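Multisubunit Na+/H+ antiporter, F subunit (Anoxybacillus flavithermus, PDB 6Z16) is a small membrane-embedded subunit of a multisubunit antiporter that probably exchanges sodium ions for protons across the cell membrane. Local coordinates at residues Leu10-Val21 with Ala33-Ile44. Numbering follows the deposited sequence.
Sequences LSLAMVGFLYRV and ALDAMGITLAGI. With PTY (phosphatidylethanolamine), chain B.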
loop_
_atom_site.group_PDB
_atom_site.type_symbol
_atom_site.label_atom_id
_atom_site.label_comp_id
_atom_site.label_asym_id
_atom_site.label_seq_id
_atom_site.Cartn_x
_atom_site.Cartn_y
_atom_site.Cartn_z
ATOM N N LEU F 10 -25.085 -35.977 1.637
ATOM C CA LEU F 10 -23.638 -36.183 1.581
ATOM C C LEU F 10 -23.225 -37.537 2.147
ATOM O O LEU F 10 -22.249 -38.131 1.671
ATOM C CB LEU F 10 -22.910 -35.078 2.337
ATOM C CG LEU F 10 -22.896 -33.683 1.728
ATOM C CD1 LEU F 10 -22.238 -32.755 2.693
ATOM C CD2 LEU F 10 -22.144 -33.694 0.423
ATOM N N SER F 11 -23.952 -38.041 3.145
ATOM C CA SER F 11 -23.642 -39.349 3.709
ATOM C C SER F 11 -23.938 -40.460 2.712
ATOM O O SER F 11 -23.132 -41.384 2.546
ATOM C CB SER F 11 -24.432 -39.548 4.998
ATOM O OG SER F 11 -24.087 -38.562 5.953
ATOM N N LEU F 12 -25.072 -40.366 2.013
ATOM C CA LEU F 12 -25.375 -41.333 0.962
ATOM C C LEU F 12 -24.418 -41.199 -0.219
ATOM O O LEU F 12 -24.086 -42.202 -0.863
ATOM C CB LEU F 12 -26.823 -41.171 0.501
ATOM C CG LEU F 12 -27.892 -41.435 1.565
ATOM C CD1 LEU F 12 -29.270 -41.122 1.025
ATOM C CD2 LEU F 12 -27.823 -42.857 2.083
ATOM N N ALA F 13 -23.928 -39.986 -0.487
ATOM C CA ALA F 13 -22.920 -39.810 -1.526
ATOM C C ALA F 13 -21.601 -40.473 -1.147
ATOM O O ALA F 13 -20.948 -41.098 -1.992
ATOM C CB ALA F 13 -22.709 -38.326 -1.803
ATOM N N MET F 14 -21.205 -40.355 0.122
ATOM C CA MET F 14 -19.998 -41.021 0.603
ATOM C C MET F 14 -20.147 -42.536 0.589
ATOM O O MET F 14 -19.181 -43.248 0.293
ATOM C CB MET F 14 -19.661 -40.519 2.005
ATOM C CG MET F 14 -18.385 -41.084 2.584
ATOM S SD MET F 14 -17.968 -40.371 4.179
ATOM C CE MET F 14 -17.375 -38.770 3.654
ATOM N N VAL F 15 -21.353 -43.042 0.862
ATOM C CA VAL F 15 -21.624 -44.472 0.708
ATOM C C VAL F 15 -21.500 -44.893 -0.759
ATOM O O VAL F 15 -20.981 -45.975 -1.064
ATOM C CB VAL F 15 -23.004 -44.810 1.306
ATOM C CG1 VAL F 15 -23.433 -46.229 0.985
ATOM C CG2 VAL F 15 -22.963 -44.639 2.811
ATOM N N GLY F 16 -21.919 -44.031 -1.689
ATOM C CA GLY F 16 -21.757 -44.348 -3.104
ATOM C C GLY F 16 -20.306 -44.380 -3.559
ATOM O O GLY F 16 -19.891 -45.283 -4.301
ATOM N N PHE F 17 -19.505 -43.409 -3.101
ATOM C CA PHE F 17 -18.074 -43.449 -3.408
ATOM C C PHE F 17 -17.391 -44.622 -2.716
ATOM O O PHE F 17 -16.405 -45.155 -3.230
ATOM C CB PHE F 17 -17.371 -42.141 -3.022
ATOM C CG PHE F 17 -17.817 -40.946 -3.814
ATOM C CD1 PHE F 17 -17.599 -40.888 -5.179
ATOM C CD2 PHE F 17 -18.369 -39.843 -3.183
ATOM C CE1 PHE F 17 -18.000 -39.791 -5.909
ATOM C CE2 PHE F 17 -18.763 -38.736 -3.907
ATOM C CZ PHE F 17 -18.574 -38.710 -5.269
ATOM N N LEU F 18 -17.926 -45.066 -1.578
ATOM C CA LEU F 18 -17.389 -46.255 -0.931
ATOM C C LEU F 18 -17.737 -47.514 -1.718
ATOM O O LEU F 18 -16.949 -48.465 -1.758
ATOM C CB LEU F 18 -17.904 -46.330 0.502
ATOM C CG LEU F 18 -17.265 -47.282 1.509
ATOM C CD1 LEU F 18 -17.333 -46.629 2.859
ATOM C CD2 LEU F 18 -17.973 -48.619 1.569
ATOM N N TYR F 19 -18.919 -47.545 -2.337
ATOM C CA TYR F 19 -19.248 -48.664 -3.211
ATOM C C TYR F 19 -18.333 -48.697 -4.422
ATOM O O TYR F 19 -17.972 -49.775 -4.902
ATOM C CB TYR F 19 -20.710 -48.608 -3.658
ATOM C CG TYR F 19 -21.052 -49.737 -4.605
ATOM C CD1 TYR F 19 -21.182 -51.034 -4.140
ATOM C CD2 TYR F 19 -21.209 -49.509 -5.970
ATOM C CE1 TYR F 19 -21.468 -52.074 -5.000
ATOM C CE2 TYR F 19 -21.494 -50.544 -6.836
ATOM C CZ TYR F 19 -21.625 -51.821 -6.345
ATOM O OH TYR F 19 -21.917 -52.853 -7.202
ATOM N N ARG F 20 -17.932 -47.535 -4.917
ATOM C CA ARG F 20 -16.971 -47.555 -6.011
ATOM C C ARG F 20 -15.549 -47.862 -5.535
ATOM O O ARG F 20 -14.759 -48.411 -6.309
ATOM C CB ARG F 20 -17.050 -46.236 -6.785
ATOM C CG ARG F 20 -16.136 -46.097 -8.003
ATOM C CD ARG F 20 -16.269 -47.279 -8.949
ATOM N NE ARG F 20 -17.635 -47.530 -9.377
ATOM C CZ ARG F 20 -18.014 -48.632 -10.003
ATOM N NH1 ARG F 20 -19.273 -48.802 -10.358
ATOM N NH2 ARG F 20 -17.117 -49.558 -10.288
ATOM N N VAL F 21 -15.204 -47.577 -4.277
ATOM C CA VAL F 21 -13.858 -47.938 -3.838
ATOM C C VAL F 21 -13.768 -49.424 -3.481
ATOM O O VAL F 21 -12.674 -49.998 -3.541
ATOM C CB VAL F 21 -13.368 -47.044 -2.677
ATOM C CG1 VAL F 21 -13.916 -47.466 -1.342
ATOM C CG2 VAL F 21 -11.857 -47.000 -2.618
ATOM N N ALA F 33 -12.322 -42.450 -6.184
ATOM C CA ALA F 33 -13.357 -42.577 -5.167
ATOM C C ALA F 33 -12.873 -42.095 -3.803
ATOM O O ALA F 33 -13.622 -41.435 -3.077
ATOM C CB ALA F 33 -13.831 -44.024 -5.092
ATOM N N LEU F 34 -11.616 -42.386 -3.449
ATOM C CA LEU F 34 -11.082 -41.902 -2.174
ATOM C C LEU F 34 -10.897 -40.388 -2.174
ATOM O O LEU F 34 -11.129 -39.731 -1.148
ATOM C CB LEU F 34 -9.765 -42.603 -1.857
ATOM C CG LEU F 34 -9.933 -44.055 -1.429
ATOM C CD1 LEU F 34 -8.606 -44.771 -1.353
ATOM C CD2 LEU F 34 -10.649 -44.100 -0.093
ATOM N N ASP F 35 -10.487 -39.821 -3.314
ATOM C CA ASP F 35 -10.357 -38.369 -3.444
ATOM C C ASP F 35 -11.703 -37.673 -3.248
ATOM O O ASP F 35 -11.822 -36.717 -2.461
ATOM C CB ASP F 35 -9.776 -38.034 -4.817
ATOM C CG ASP F 35 -9.291 -36.597 -4.925
ATOM O OD1 ASP F 35 -9.382 -35.835 -3.939
ATOM O OD2 ASP F 35 -8.799 -36.229 -6.012
ATOM N N ALA F 36 -12.734 -38.157 -3.946
ATOM C CA ALA F 36 -14.066 -37.584 -3.799
ATOM C C ALA F 36 -14.639 -37.819 -2.410
ATOM O O ALA F 36 -15.396 -36.984 -1.904
ATOM C CB ALA F 36 -14.993 -38.165 -4.851
ATOM N N MET F 37 -14.258 -38.926 -1.770
ATOM C CA MET F 37 -14.719 -39.216 -0.421
ATOM C C MET F 37 -14.116 -38.244 0.583
ATOM O O MET F 37 -14.800 -37.792 1.510
ATOM C CB MET F 37 -14.345 -40.653 -0.081
ATOM C CG MET F 37 -15.033 -41.251 1.101
ATOM S SD MET F 37 -14.365 -42.905 1.322
ATOM C CE MET F 37 -14.843 -43.656 -0.223
ATOM N N GLY F 38 -12.844 -37.885 0.390
ATOM C CA GLY F 38 -12.229 -36.874 1.238
ATOM C C GLY F 38 -12.835 -35.495 1.053
ATOM O O GLY F 38 -13.067 -34.772 2.030
ATOM N N ILE F 39 -13.118 -35.117 -0.197
ATOM C CA ILE F 39 -13.750 -33.821 -0.446
ATOM C C ILE F 39 -15.165 -33.775 0.143
ATOM O O ILE F 39 -15.595 -32.756 0.712
ATOM C CB ILE F 39 -13.727 -33.525 -1.956
ATOM C CG1 ILE F 39 -12.286 -33.438 -2.448
ATOM C CG2 ILE F 39 -14.396 -32.226 -2.266
ATOM C CD1 ILE F 39 -12.164 -33.362 -3.944
ATOM N N THR F 40 -15.886 -34.897 0.079
ATOM C CA THR F 40 -17.198 -34.983 0.710
ATOM C C THR F 40 -17.094 -34.902 2.231
ATOM O O THR F 40 -17.969 -34.315 2.883
ATOM C CB THR F 40 -17.879 -36.280 0.275
ATOM O OG1 THR F 40 -17.863 -36.356 -1.154
ATOM C CG2 THR F 40 -19.324 -36.318 0.731
ATOM N N LEU F 41 -16.018 -35.454 2.804
ATOM C CA LEU F 41 -15.756 -35.295 4.232
ATOM C C LEU F 41 -15.539 -33.832 4.604
ATOM O O LEU F 41 -15.996 -33.378 5.660
ATOM C CB LEU F 41 -14.543 -36.136 4.634
ATOM C CG LEU F 41 -14.070 -36.059 6.085
ATOM C CD1 LEU F 41 -15.151 -36.536 7.026
ATOM C CD2 LEU F 41 -12.803 -36.870 6.265
ATOM N N ALA F 42 -14.853 -33.082 3.736
ATOM C CA ALA F 42 -14.685 -31.643 3.955
ATOM C C ALA F 42 -16.028 -30.916 3.945
ATOM O O ALA F 42 -16.261 -30.001 4.751
ATOM C CB ALA F 42 -13.755 -31.052 2.898
ATOM N N GLY F 43 -16.931 -31.333 3.057
ATOM C CA GLY F 43 -18.275 -30.764 3.064
ATOM C C GLY F 43 -19.067 -31.085 4.319
ATOM O O GLY F 43 -19.808 -30.237 4.833
ATOM N N ILE F 44 -18.923 -32.316 4.820
ATOM C CA ILE F 44 -19.583 -32.719 6.061
ATOM C C ILE F 44 -19.068 -31.894 7.234
ATOM O O ILE F 44 -19.845 -31.477 8.104
ATOM C CB ILE F 44 -19.400 -34.232 6.288
ATOM C CG1 ILE F 44 -20.147 -35.015 5.215
ATOM C CG2 ILE F 44 -19.901 -34.669 7.651
ATOM C CD1 ILE F 44 -19.838 -36.470 5.211
HETATM C C1 PTY B . -8.511 -51.322 -1.932
HETATM C C2 PTY B . -4.398 -54.649 -6.644
HETATM C C3 PTY B . -5.688 -54.018 -6.073
HETATM O O4 PTY B . -9.323 -52.047 -0.982
HETATM C C5 PTY B . -7.302 -53.537 -2.096
HETATM C C6 PTY B . -7.494 -52.158 -2.664
HETATM O O7 PTY B . -6.240 -51.432 -2.495
HETATM C C8 PTY B . -5.948 -50.466 -3.379
HETATM O O10 PTY B . -6.586 -50.253 -4.373
HETATM C C11 PTY B . -4.723 -49.711 -2.956
HETATM C C12 PTY B . -4.536 -48.376 -3.658
HETATM C C13 PTY B . -5.584 -47.342 -3.295
HETATM C C14 PTY B . -5.590 -46.959 -1.829
HETATM C C15 PTY B . -4.279 -46.380 -1.328
HETATM C C16 PTY B . -4.337 -45.939 0.124
HETATM C C17 PTY B . -5.300 -44.801 0.378
HETATM C C18 PTY B . -5.739 -44.665 1.822
HETATM C C19 PTY B . -6.995 -43.834 1.955
HETATM C C20 PTY B . -7.626 -43.829 3.329
HETATM C C21 PTY B . -9.023 -43.236 3.317
HETATM C C22 PTY B . -9.112 -41.909 2.575
HETATM C C23 PTY B . -10.510 -41.318 2.530
HETATM C C24 PTY B . -11.133 -41.151 3.900
HETATM C C25 PTY B . -12.549 -40.610 3.873
HETATM C C26 PTY B . -13.276 -40.721 5.201
HETATM C C27 PTY B . -14.378 -41.764 5.213
HETATM C C28 PTY B . -13.897 -43.190 5.105
HETATM C C29 PTY B . -14.987 -44.146 4.705
HETATM C C30 PTY B . -10.520 -52.462 -1.397
HETATM C C31 PTY B . -11.474 -52.562 -0.251
HETATM O O30 PTY B . -10.790 -52.684 -2.545
HETATM C C32 PTY B . -11.585 -51.232 0.481
HETATM C C33 PTY B . -12.452 -51.314 1.718
HETATM C C34 PTY B . -12.569 -50.011 2.488
HETATM C C35 PTY B . -13.450 -50.139 3.716
HETATM C C36 PTY B . -13.782 -48.826 4.398
HETATM C C37 PTY B . -14.903 -48.955 5.413
HETATM C C38 PTY B . -15.455 -47.631 5.897
HETATM C C39 PTY B . -16.776 -47.766 6.634
HETATM C C40 PTY B . -17.496 -46.447 6.861
HETATM C C41 PTY B . -16.710 -45.441 7.682
HETATM C C42 PTY B . -17.299 -44.042 7.647
HETATM C C43 PTY B . -16.404 -42.979 8.242
HETATM C C44 PTY B . -16.890 -41.574 7.978
HETATM P P1 PTY B . -6.665 -55.372 -3.983
HETATM O O11 PTY B . -5.699 -54.297 -4.650
HETATM O O12 PTY B . -7.475 -55.998 -5.113
HETATM O O13 PTY B . -5.911 -56.332 -3.152
HETATM O O14 PTY B . -7.695 -54.503 -3.094
HETATM N N1 PTY B . -4.236 -54.235 -8.041
#
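Met-14 and Met-37 meet across the interface, their side chains crossing at about a right angle with CG 3.7 Å from CG. Each methionine is a knob in the other helix. Met-14 sits among Met-37, Thr-40, Leu-41 and Ile-44; its chain runs extended until chi3 (-75°) bends CE back over the backbone of 33-44, toward Met-37 O and Leu-41 N and against Ile-44 CD1. Met-37 bends likewise, carrying CE among Phe-17, Leu-18 and Val-21, 3.7 Å from Leu-18 N. A third knob, Phe-17, fits between Ala-33, Ala-36, Met-37 and Thr-40. Its ring lies flat on Ala-36 in a CH-pi contact, CB standing 3.6 Å from the ring centroid and only 13° off the normal. The small Ala-33 lets the backbones close in, its CB against Phe-17 O and Val-21 CB.

These segments belong to the first two helices of a three-helix membrane subunit, an antiparallel hairpin in which the axes of 10-21 and 33-44 come within 8.8 Å at a crossing angle of -163°. Helix 58-79 packs on 33-44 through Asp-35 and Ala-42, while Phe-17 and Ala-36 also touch another antiporter chain.

No hydrogen bond joins the segments. Thr-40 turns OG1 onto its own helix, donating to Ala-36 O (2.7 Å) from the opposite face of that carbonyl to Thr-40 N; this leaves CG2 to pack against Leu-10, whose CD1 also reaches Ile-44 CG1 at 4.0 Å.

Lipid lines one flank: phosphatidylethanolamine acyl chains run past Met-14 SD, Leu-18 CD1 and Met-37 SD, the last 3.7 Å from C29. Val-21 CG2 meets Leu-34 CG, Leu-34 CD1 and CD2 touch an acyl chain of the same lipid, and Val-21 O lies beside its ester oxygen O30.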